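Local coordinates for periplasmic binding protein (Thermotoga lettingae TMO, PDB 4RY8) that binds 5-methylthioribose between its two lobes and probably serves as the solute-binding component of a transporter for this sugar, at residues I114-I125 with V251-A262; A181-M192 with E207-Q218. All coordinates share one frame; numbering follows the deposited sequence.

Contact 1: I114-I125 with V251-A262; sequences IEQDDLLIGYLI and VGTDSYAVGRLA. With SR1 (5-S-methyl-5-thio-alpha-D-ribofuranose), chain G.
Q116 and T253 meet at a slant through their polar ends, where two parts of the chain pass between the lobes. T253 OG1 donates a short hydrogen bond to Q116 OE1, 2.5 Å away, meeting a lone pair in the carbonyl plane at a C=O...donor angle of 140°. On the other branch of the amide, Q116 NE2 points into the pocket and donates to O2 of the bound 5-methylthioribose over 3.0 Å, with 158° at the hydrogen. Gripped at oxygen and nitrogen by different partners, the amide is fixed against flipping. A water 2.9 Å from Q116 OE1 also accepts from T253 N, tying the side chain to the backbone of T253. With CG beside the backbone N and anti to the carbonyl carbon (chi1 -58°), the extended chain of Q116 carries the amide to the sugar.

In this type I periplasmic binding protein, strand 113-115 belongs to one lobe and helix 118-132 to the other, while strand 247-252 and helix 255-270 make the return crossing; Q116 and T253 therefore sit on two neighbouring hinge crossovers. Beside them D118 forms a salt bridge with R153, which itself hydrogen-bonds the sugar, and D117 receives a hydrogen bond from Y123 of the second subunit.

Apolar contacts flank the hinge. In the first lobe I114 and L261 reach tip to tip, I114 CG2 lying 3.9 Å from L261 CD2, while I114 CD1 rests 3.6 Å from A262 CA. In the second, the side chain of V251 lies antiparallel alongside each of two isoleucines: V251 CG1 meets I121 CG2 at 3.7 Å, and V251 CG2 lies 4.0 Å from I125 CB, with L124 CB also close.

Contact 2: A181-M192 with E207-Q218; sequences AADTQTRMEAAM and EFAKGAVRAIMQ
Q185 lays its aliphatic chain over the backbone of G211 and A215, filling a hole lined by G211, R214, A215 and Q218. With CG trans to the backbone N (chi1 -173°), the extended chain carries its amide across R214, the amide and guanidinium planes 49° apart. A water donates to Q185 OE1 at 2.9 Å and accepts from R214 NH1 at 3.1 Å, lying in plane at the guanidinium edge. Exchanging Q185 for an alanine is likely to uncover the aliphatic chain of R214 and break this water bridge.

Knobs-into-holes packing continues along the pair: A181 sits among E207, K210, G211 and R214, and A215 enters from the other side, its CB 3.6 Å from M188 CB. M188 CE reaches I216 CD1, whereas M192 sets SD against I216 CG1 and CE against A215 O. The axes come within 7.0 Å at a crossing angle of -46°, because G211 has no CB to collide with A181 O, T184 CB and Q185 N. Three CA-H...O contacts result: G211 CA to A181 O (3.1 Å), Q185 CA to G211 O and A181 CA to E207 O. Nearer the pocket, T184 OG1, bonded to T180 O, lies at the edge of the F208 ring, which stacks edge-to-face with W205, a residue lining the sugar site. Backbone fit and apolar contact, with water at the margin, thus make this closeness depend on small residues.

In the fold
Both contacts are largely buried, but they lie differently in the fold. Contact 1 is near the centre of the chain and spans both lobes, joining two strand-to-helix crossovers; contact 2 lies about 20 Å from the chain centre, between two helices flanking the sheet of a single lobe, with Q218 reaching the surface. They share no element, and their nearest atoms are about 9 Å apart, though both segments of contact 2 fall in sequence between those of contact 1. The chemistry follows place: contact 1 sets a polar bond coupled to the sugar between apolar flanks in the two lobes, whereas contact 2 packs helices through glycine and alanine and approaches the ligand through a second-shell aromatic ring.

Contact 1: I114-I125 with V251-A262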
loop_
_atom_site.group_PDB
_atom_site.type_symbol
_atom_site.label_atom_id
_atom_site.label_comp_id
_atom_site.label_asym_id
_atom_site.label_seq_id
_atom_site.Cartn_x
_atom_site.Cartn_y
_atom_site.Cartn_z
ATOM N N ILE C 114 10.468 2.189 -14.419
ATOM C CA ILE C 114 10.955 2.429 -13.045
ATOM C C ILE C 114 10.026 3.409 -12.329
ATOM O O ILE C 114 9.674 4.461 -12.868
ATOM C CB ILE C 114 12.412 2.962 -13.045
ATOM C CG1 ILE C 114 13.330 1.977 -13.784
ATOM C CG2 ILE C 114 12.897 3.152 -11.619
ATOM C CD1 ILE C 114 14.743 2.463 -14.067
ATOM N N GLU C 115 9.582 3.060 -11.134
ATOM C CA GLU C 115 8.976 4.049 -10.267
ATOM C C GLU C 115 9.199 3.719 -8.830
ATOM O O GLU C 115 9.728 2.641 -8.510
ATOM C CB GLU C 115 7.469 4.127 -10.514
ATOM C CG GLU C 115 6.771 2.786 -10.415
ATOM C CD GLU C 115 5.294 2.963 -10.149
ATOM O OE1 GLU C 115 4.491 2.883 -11.117
ATOM O OE2 GLU C 115 4.958 3.210 -8.980
ATOM N N GLN C 116 8.776 4.639 -7.965
ATOM C CA GLN C 116 8.973 4.460 -6.532
ATOM C C GLN C 116 7.791 3.841 -5.815
ATOM O O GLN C 116 7.613 4.054 -4.596
ATOM C CB GLN C 116 9.271 5.789 -5.920
ATOM C CG GLN C 116 10.482 6.435 -6.521
ATOM C CD GLN C 116 10.631 7.857 -6.099
ATOM O OE1 GLN C 116 11.401 8.172 -5.206
ATOM N NE2 GLN C 116 9.901 8.730 -6.732
ATOM N N ASP C 117 7.027 3.035 -6.562
ATOM C CA ASP C 117 5.788 2.421 -6.084
ATOM C C ASP C 117 4.937 3.572 -5.619
ATOM O O ASP C 117 4.634 3.712 -4.443
ATOM C CB ASP C 117 5.988 1.348 -4.999
ATOM C CG ASP C 117 4.779 0.471 -4.827
ATOM O OD1 ASP C 117 3.661 0.851 -5.269
ATOM O OD2 ASP C 117 4.914 -0.634 -4.295
ATOM N N ASP C 118 4.519 4.408 -6.558
ATOM C CA ASP C 118 3.774 5.628 -6.164
ATOM C C ASP C 118 2.370 5.440 -5.546
ATOM O O ASP C 118 1.894 6.297 -4.759
ATOM C CB ASP C 118 3.741 6.622 -7.297
ATOM C CG ASP C 118 5.093 7.218 -7.557
ATOM O OD1 ASP C 118 5.699 7.826 -6.621
ATOM O OD2 ASP C 118 5.582 6.989 -8.667
ATOM N N LEU C 119 1.722 4.348 -5.921
ATOM C CA LEU C 119 0.476 3.975 -5.298
ATOM C C LEU C 119 0.741 3.648 -3.821
ATOM O O LEU C 119 0.049 4.103 -2.939
ATOM C CB LEU C 119 -0.130 2.812 -6.032
ATOM C CG LEU C 119 -0.637 3.143 -7.435
ATOM C CD1 LEU C 119 -1.174 1.923 -8.139
ATOM C CD2 LEU C 119 -1.672 4.246 -7.355
ATOM N N LEU C 120 1.765 2.876 -3.515
ATOM C CA LEU C 120 2.058 2.676 -2.110
ATOM C C LEU C 120 2.423 3.966 -1.352
ATOM O O LEU C 120 1.960 4.161 -0.228
ATOM C CB LEU C 120 3.176 1.633 -1.927
ATOM C CG LEU C 120 3.497 1.268 -0.479
ATOM C CD1 LEU C 120 2.360 0.635 0.289
ATOM C CD2 LEU C 120 4.670 0.290 -0.463
ATOM N N ILE C 121 3.240 4.831 -1.965
ATOM C CA ILE C 121 3.652 6.099 -1.378
ATOM C C ILE C 121 2.410 6.909 -1.028
ATOM O O ILE C 121 2.307 7.429 0.050
ATOM C CB ILE C 121 4.532 6.986 -2.318
ATOM C CG1 ILE C 121 5.933 6.426 -2.579
ATOM C CG2 ILE C 121 4.679 8.390 -1.724
ATOM C CD1 ILE C 121 6.724 7.270 -3.581
ATOM N N GLY C 122 1.496 7.063 -1.992
ATOM C CA GLY C 122 0.290 7.867 -1.765
ATOM C C GLY C 122 -0.628 7.343 -0.662
ATOM O O GLY C 122 -1.194 8.121 0.097
ATOM N N TYR C 123 -0.689 6.022 -0.544
ATOM C CA TYR C 123 -1.405 5.336 0.483
ATOM C C TYR C 123 -0.668 5.492 1.821
ATOM O O TYR C 123 -1.251 5.853 2.824
ATOM C CB TYR C 123 -1.518 3.835 0.186
ATOM C CG TYR C 123 -2.257 3.183 1.310
ATOM C CD1 TYR C 123 -3.575 3.534 1.546
ATOM C CD2 TYR C 123 -1.616 2.344 2.252
ATOM C CE1 TYR C 123 -4.267 3.019 2.610
ATOM C CE2 TYR C 123 -2.326 1.808 3.326
ATOM C CZ TYR C 123 -3.668 2.161 3.489
ATOM O OH TYR C 123 -4.450 1.701 4.538
ATOM N N LEU C 124 0.627 5.278 1.826
ATOM C CA LEU C 124 1.313 5.321 3.128
ATOM C C LEU C 124 1.259 6.703 3.745
ATOM O O LEU C 124 0.974 6.844 4.943
ATOM C CB LEU C 124 2.755 4.865 3.025
ATOM C CG LEU C 124 3.072 3.399 2.752
ATOM C CD1 LEU C 124 4.582 3.269 2.594
ATOM C CD2 LEU C 124 2.543 2.448 3.819
ATOM N N ILE C 125 1.512 7.739 2.953
ATOM C CA ILE C 125 1.567 9.076 3.557
ATOM C C ILE C 125 0.170 9.536 3.894
ATOM O O ILE C 125 -0.017 10.162 4.944
ATOM C CB ILE C 125 2.373 10.126 2.733
ATOM C CG1 ILE C 125 2.621 11.371 3.570
ATOM C CG2 ILE C 125 1.584 10.493 1.428
ATOM C CD1 ILE C 125 3.590 11.258 4.738
ATOM N N VAL C 251 7.384 10.122 3.228
ATOM C CA VAL C 251 7.529 8.814 2.667
ATOM C C VAL C 251 8.380 8.935 1.408
ATOM O O VAL C 251 8.085 9.720 0.497
ATOM C CB VAL C 251 6.116 8.239 2.392
ATOM C CG1 VAL C 251 6.173 7.065 1.430
ATOM C CG2 VAL C 251 5.507 7.851 3.755
ATOM N N GLY C 252 9.444 8.155 1.339
ATOM C CA GLY C 252 10.289 8.213 0.144
ATOM C C GLY C 252 11.360 7.170 -0.040
ATOM O O GLY C 252 11.394 6.159 0.671
ATOM N N THR C 253 12.237 7.447 -1.013
ATOM C CA THR C 253 13.325 6.559 -1.435
ATOM C C THR C 253 14.608 7.376 -1.517
ATOM O O THR C 253 14.582 8.609 -1.540
ATOM C CB THR C 253 13.137 6.040 -2.885
ATOM O OG1 THR C 253 13.188 7.153 -3.783
ATOM C CG2 THR C 253 11.839 5.304 -3.064
ATOM N N ASP C 254 15.735 6.684 -1.644
ATOM C CA ASP C 254 16.997 7.359 -1.945
ATOM C C ASP C 254 17.071 7.666 -3.453
ATOM O O ASP C 254 17.391 6.772 -4.212
ATOM C CB ASP C 254 18.168 6.456 -1.547
ATOM C CG ASP C 254 19.511 7.128 -1.729
ATOM O OD1 ASP C 254 19.559 8.285 -2.185
ATOM O OD2 ASP C 254 20.521 6.480 -1.399
ATOM N N SER C 255 16.840 8.930 -3.865
ATOM C CA SER C 255 16.753 9.287 -5.314
ATOM C C SER C 255 18.064 9.009 -6.049
ATOM O O SER C 255 18.054 8.696 -7.232
ATOM C CB SER C 255 16.346 10.752 -5.513
ATOM O OG SER C 255 17.218 11.645 -4.833
ATOM N N TYR C 256 19.172 9.096 -5.326
ATOM C CA TYR C 256 20.508 8.763 -5.832
ATOM C C TYR C 256 20.564 7.328 -6.347
ATOM O O TYR C 256 21.079 7.071 -7.416
ATOM C CB TYR C 256 21.552 8.963 -4.683
ATOM C CG TYR C 256 23.042 8.858 -5.056
ATOM C CD1 TYR C 256 23.746 9.953 -5.561
ATOM C CD2 TYR C 256 23.744 7.661 -4.874
ATOM C CE1 TYR C 256 25.098 9.848 -5.897
ATOM C CE2 TYR C 256 25.093 7.553 -5.203
ATOM C CZ TYR C 256 25.762 8.642 -5.717
ATOM O OH TYR C 256 27.099 8.521 -6.033
ATOM N N ALA C 257 20.048 6.395 -5.556
ATOM C CA ALA C 257 19.924 4.990 -5.937
ATOM C C ALA C 257 18.871 4.815 -7.047
ATOM O O ALA C 257 18.960 3.916 -7.858
ATOM C CB ALA C 257 19.504 4.170 -4.744
ATOM N N VAL C 258 17.849 5.644 -7.065
ATOM C CA VAL C 258 16.880 5.522 -8.155
ATOM C C VAL C 258 17.615 5.887 -9.443
ATOM O O VAL C 258 17.428 5.250 -10.484
ATOM C CB VAL C 258 15.637 6.389 -7.952
ATOM C CG1 VAL C 258 14.757 6.358 -9.200
ATOM C CG2 VAL C 258 14.857 5.914 -6.740
ATOM N N GLY C 259 18.455 6.911 -9.377
ATOM C CA GLY C 259 19.196 7.364 -10.539
ATOM C C GLY C 259 20.238 6.373 -11.016
ATOM O O GLY C 259 20.358 6.154 -12.202
ATOM N N ARG C 260 21.014 5.804 -10.097
ATOM C CA ARG C 260 21.856 4.682 -10.431
ATOM C C ARG C 260 21.071 3.577 -11.113
ATOM O O ARG C 260 21.458 3.121 -12.185
ATOM C CB ARG C 260 22.590 4.150 -9.180
ATOM C CG ARG C 260 23.668 5.105 -8.679
ATOM C CD ARG C 260 24.237 4.714 -7.331
ATOM N NE ARG C 260 24.930 3.446 -7.411
ATOM C CZ ARG C 260 26.171 3.274 -7.851
ATOM N NH1 ARG C 260 26.908 4.304 -8.268
ATOM N NH2 ARG C 260 26.695 2.046 -7.858
ATOM N N LEU C 261 19.953 3.162 -10.523
ATOM C CA LEU C 261 19.115 2.121 -11.104
ATOM C C LEU C 261 18.748 2.422 -12.582
ATOM O O LEU C 261 18.763 1.539 -13.454
ATOM C CB LEU C 261 17.830 1.923 -10.265
ATOM C CG LEU C 261 16.761 1.016 -10.899
ATOM C CD1 LEU C 261 17.328 -0.358 -11.247
ATOM C CD2 LEU C 261 15.544 0.855 -9.995
ATOM N N ALA C 262 18.404 3.665 -12.847
ATOM C CA ALA C 262 17.946 4.009 -14.196
ATOM C C ALA C 262 19.046 3.789 -15.211
ATOM O O ALA C 262 18.771 3.315 -16.308
ATOM C CB ALA C 262 17.424 5.448 -14.256
HETATM C CS SR1 G . 7.017 17.124 -10.539
HETATM S S SR1 G . 6.922 15.368 -10.274
HETATM C C5 SR1 G . 7.830 15.406 -8.708
HETATM C C4 SR1 G . 7.978 14.005 -8.120
HETATM O O4 SR1 G . 8.632 13.244 -9.083
HETATM C C1 SR1 G . 9.633 12.391 -8.493
HETATM O O1 SR1 G . 9.243 11.079 -8.722
HETATM C C2 SR1 G . 9.717 12.667 -7.000
HETATM O O2 SR1 G . 9.301 11.605 -6.099
HETATM C C3 SR1 G . 8.838 13.894 -6.866
HETATM O O3 SR1 G . 8.025 13.804 -5.704
HETATM O O HOH W 1 10.765 9.736 -2.841
#

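Contact 2: A181-M192 with E207-Q218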
loop_
_atom_site.group_PDB
_atom_site.type_symbol
_atom_site.label_atom_id
_atom_site.label_comp_id
_atom_site.label_asym_id
_atom_site.label_seq_id
_atom_site.Cartn_x
_atom_site.Cartn_y
_atom_site.Cartn_z
ATOM N N ALA C 181 9.120 25.625 -4.718
ATOM C CA ALA C 181 9.121 25.839 -3.274
ATOM C C ALA C 181 8.727 27.258 -2.913
ATOM O O ALA C 181 7.828 27.444 -2.090
ATOM C CB ALA C 181 10.519 25.508 -2.662
ATOM N N ALA C 182 9.401 28.252 -3.526
ATOM C CA ALA C 182 9.078 29.684 -3.351
ATOM C C ALA C 182 7.646 30.035 -3.797
ATOM O O ALA C 182 6.937 30.825 -3.132
ATOM C CB ALA C 182 10.094 30.568 -4.091
ATOM N N ASP C 183 7.203 29.469 -4.907
ATOM C CA ASP C 183 5.822 29.758 -5.327
ATOM C C ASP C 183 4.785 29.089 -4.408
ATOM O O ASP C 183 3.734 29.667 -4.120
ATOM C CB ASP C 183 5.613 29.405 -6.809
ATOM C CG ASP C 183 6.509 30.253 -7.748
ATOM O OD1 ASP C 183 6.829 31.438 -7.417
ATOM O OD2 ASP C 183 6.891 29.713 -8.818
ATOM N N THR C 184 5.099 27.908 -3.896
ATOM C CA THR C 184 4.209 27.209 -2.947
ATOM C C THR C 184 4.167 27.932 -1.586
ATOM O O THR C 184 3.177 27.895 -0.891
ATOM C CB THR C 184 4.652 25.759 -2.705
ATOM O OG1 THR C 184 4.910 25.094 -3.952
ATOM C CG2 THR C 184 3.588 24.992 -1.947
ATOM N N GLN C 185 5.244 28.603 -1.208
ATOM C CA GLN C 185 5.198 29.373 0.021
ATOM C C GLN C 185 4.137 30.479 -0.106
ATOM O O GLN C 185 3.336 30.716 0.789
ATOM C CB GLN C 185 6.548 29.986 0.322
ATOM C CG GLN C 185 6.545 30.656 1.685
ATOM C CD GLN C 185 7.905 31.048 2.158
ATOM O OE1 GLN C 185 8.910 30.542 1.681
ATOM N NE2 GLN C 185 7.941 31.966 3.082
ATOM N N THR C 186 4.172 31.162 -1.231
ATOM C CA THR C 186 3.278 32.290 -1.460
ATOM C C THR C 186 1.838 31.791 -1.396
ATOM O O THR C 186 1.006 32.376 -0.724
ATOM C CB THR C 186 3.564 32.935 -2.810
ATOM O OG1 THR C 186 4.877 33.482 -2.768
ATOM C CG2 THR C 186 2.572 34.085 -3.094
ATOM N N ARG C 187 1.562 30.719 -2.122
ATOM C CA ARG C 187 0.230 30.114 -2.145
ATOM C C ARG C 187 -0.219 29.693 -0.760
ATOM O O ARG C 187 -1.367 29.861 -0.412
ATOM C CB ARG C 187 0.213 28.883 -3.065
ATOM C CG ARG C 187 0.377 29.153 -4.547
ATOM C CD ARG C 187 0.993 27.928 -5.251
ATOM N NE ARG C 187 0.523 27.870 -6.636
ATOM C CZ ARG C 187 0.909 28.693 -7.613
ATOM N NH1 ARG C 187 1.828 29.633 -7.403
ATOM N NH2 ARG C 187 0.381 28.558 -8.831
ATOM N N MET C 188 0.686 29.100 0.017
ATOM C CA MET C 188 0.336 28.613 1.323
ATOM C C MET C 188 -0.063 29.770 2.254
ATOM O O MET C 188 -1.031 29.605 3.017
ATOM C CB MET C 188 1.447 27.728 1.897
ATOM C CG MET C 188 1.121 27.109 3.240
ATOM S SD MET C 188 -0.087 25.769 3.259
ATOM C CE MET C 188 -0.402 25.632 5.008
ATOM N N GLU C 189 0.628 30.922 2.154
ATOM C CA GLU C 189 0.291 32.140 2.920
ATOM C C GLU C 189 -1.156 32.512 2.686
ATOM O O GLU C 189 -1.903 32.779 3.650
ATOM C CB GLU C 189 1.123 33.350 2.496
ATOM C CG GLU C 189 2.586 33.377 2.902
ATOM C CD GLU C 189 3.358 34.426 2.100
ATOM O OE1 GLU C 189 2.769 35.458 1.679
ATOM O OE2 GLU C 189 4.558 34.225 1.865
ATOM N N ALA C 190 -1.558 32.504 1.407
ATOM C CA ALA C 190 -2.954 32.838 1.036
ATOM C C ALA C 190 -3.948 31.770 1.477
ATOM O O ALA C 190 -5.028 32.120 1.964
ATOM C CB ALA C 190 -3.077 33.101 -0.479
ATOM N N ALA C 191 -3.602 30.486 1.303
ATOM C CA ALA C 191 -4.449 29.357 1.704
ATOM C C ALA C 191 -4.768 29.323 3.216
ATOM O O ALA C 191 -5.888 29.014 3.593
ATOM C CB ALA C 191 -3.838 28.021 1.269
ATOM N N MET C 192 -3.790 29.653 4.058
ATOM C CA MET C 192 -4.002 29.726 5.496
ATOM C C MET C 192 -4.984 30.845 5.855
ATOM O O MET C 192 -5.763 30.708 6.813
ATOM C CB MET C 192 -2.667 29.948 6.251
ATOM C CG MET C 192 -1.717 28.774 6.251
ATOM S SD MET C 192 -0.254 29.005 7.358
ATOM C CE MET C 192 0.735 30.088 6.385
ATOM N N GLU C 207 9.472 19.539 -2.725
ATOM C CA GLU C 207 9.524 20.972 -3.067
ATOM C C GLU C 207 8.223 21.726 -2.704
ATOM O O GLU C 207 8.266 22.889 -2.256
ATOM C CB GLU C 207 9.885 21.165 -4.543
ATOM C CG GLU C 207 11.300 20.732 -4.881
ATOM C CD GLU C 207 12.358 21.511 -4.125
ATOM O OE1 GLU C 207 12.336 22.767 -4.120
ATOM O OE2 GLU C 207 13.243 20.869 -3.537
ATOM N N PHE C 208 7.096 21.058 -2.829
ATOM C CA PHE C 208 5.821 21.619 -2.382
ATOM C C PHE C 208 5.868 21.721 -0.838
ATOM O O PHE C 208 5.534 22.739 -0.243
ATOM C CB PHE C 208 4.656 20.693 -2.726
ATOM C CG PHE C 208 4.270 20.611 -4.198
ATOM C CD1 PHE C 208 4.305 21.708 -5.070
ATOM C CD2 PHE C 208 3.720 19.434 -4.656
ATOM C CE1 PHE C 208 3.904 21.545 -6.382
ATOM C CE2 PHE C 208 3.302 19.283 -5.961
ATOM C CZ PHE C 208 3.383 20.347 -6.814
ATOM N N ALA C 209 6.293 20.645 -0.193
ATOM C CA ALA C 209 6.360 20.603 1.284
ATOM C C ALA C 209 7.227 21.739 1.854
ATOM O O ALA C 209 6.834 22.407 2.791
ATOM C CB ALA C 209 6.883 19.240 1.753
ATOM N N LYS C 210 8.392 21.972 1.256
ATOM C CA LYS C 210 9.353 22.966 1.739
ATOM C C LYS C 210 8.725 24.330 1.727
ATOM O O LYS C 210 8.801 25.066 2.673
ATOM C CB LYS C 210 10.619 22.958 0.867
ATOM C CG LYS C 210 11.246 21.576 0.700
ATOM C CD LYS C 210 12.570 21.390 1.376
ATOM C CE LYS C 210 13.702 21.892 0.512
ATOM N NZ LYS C 210 13.810 21.316 -0.857
ATOM N N GLY C 211 8.039 24.661 0.641
ATOM C CA GLY C 211 7.307 25.917 0.601
ATOM C C GLY C 211 6.273 26.053 1.665
ATOM O O GLY C 211 6.177 27.113 2.306
ATOM N N ALA C 212 5.500 24.994 1.868
ATOM C CA ALA C 212 4.411 24.980 2.845
ATOM C C ALA C 212 4.915 25.167 4.270
ATOM O O ALA C 212 4.367 25.971 5.032
ATOM C CB ALA C 212 3.619 23.691 2.741
ATOM N N VAL C 213 5.995 24.464 4.598
ATOM C CA VAL C 213 6.591 24.549 5.935
ATOM C C VAL C 213 7.159 25.910 6.222
ATOM O O VAL C 213 7.001 26.423 7.331
ATOM C CB VAL C 213 7.698 23.472 6.096
ATOM C CG1 VAL C 213 8.453 23.623 7.417
ATOM C CG2 VAL C 213 7.078 22.082 6.010
ATOM N N ARG C 214 7.850 26.514 5.246
ATOM C CA ARG C 214 8.397 27.828 5.442
ATOM C C ARG C 214 7.274 28.860 5.624
ATOM O O ARG C 214 7.388 29.738 6.429
ATOM C CB ARG C 214 9.296 28.220 4.286
ATOM C CG ARG C 214 10.494 27.348 4.102
ATOM C CD ARG C 214 11.260 27.760 2.879
ATOM N NE ARG C 214 12.361 26.829 2.695
ATOM C CZ ARG C 214 12.761 26.326 1.533
ATOM N NH1 ARG C 214 12.149 26.639 0.382
ATOM N NH2 ARG C 214 13.781 25.473 1.534
ATOM N N ALA C 215 6.186 28.729 4.868
ATOM C CA ALA C 215 5.035 29.604 5.050
ATOM C C ALA C 215 4.493 29.520 6.484
ATOM O O ALA C 215 4.245 30.540 7.130
ATOM C CB ALA C 215 3.945 29.245 4.051
ATOM N N ILE C 216 4.345 28.290 6.963
ATOM C CA ILE C 216 3.880 27.997 8.330
ATOM C C ILE C 216 4.810 28.607 9.400
ATOM O O ILE C 216 4.359 29.237 10.371
ATOM C CB ILE C 216 3.726 26.471 8.559
ATOM C CG1 ILE C 216 2.514 25.975 7.777
ATOM C CG2 ILE C 216 3.541 26.155 10.046
ATOM C CD1 ILE C 216 2.542 24.508 7.481
ATOM N N MET C 217 6.108 28.444 9.215
ATOM C CA MET C 217 7.024 28.906 10.235
ATOM C C MET C 217 7.076 30.435 10.223
ATOM O O MET C 217 7.099 31.063 11.279
ATOM C CB MET C 217 8.387 28.267 10.047
ATOM C CG MET C 217 8.331 26.755 10.267
ATOM S SD MET C 217 9.944 25.958 10.165
ATOM C CE MET C 217 10.599 26.568 8.629
ATOM N N GLN C 218 7.046 31.044 9.038
ATOM C CA GLN C 218 7.095 32.488 8.961
ATOM C C GLN C 218 5.880 33.090 9.664
ATOM O O GLN C 218 5.996 34.084 10.357
ATOM C CB GLN C 218 7.160 32.958 7.517
ATOM C CG GLN C 218 7.079 34.479 7.417
ATOM C CD GLN C 218 7.176 35.002 6.012
ATOM O OE1 GLN C 218 7.758 34.367 5.144
ATOM N NE2 GLN C 218 6.609 36.176 5.785
HETATM O O HOH W 2 11.612 24.656 -5.746
HETATM O O HOH W 3 9.845 28.599 -0.281
#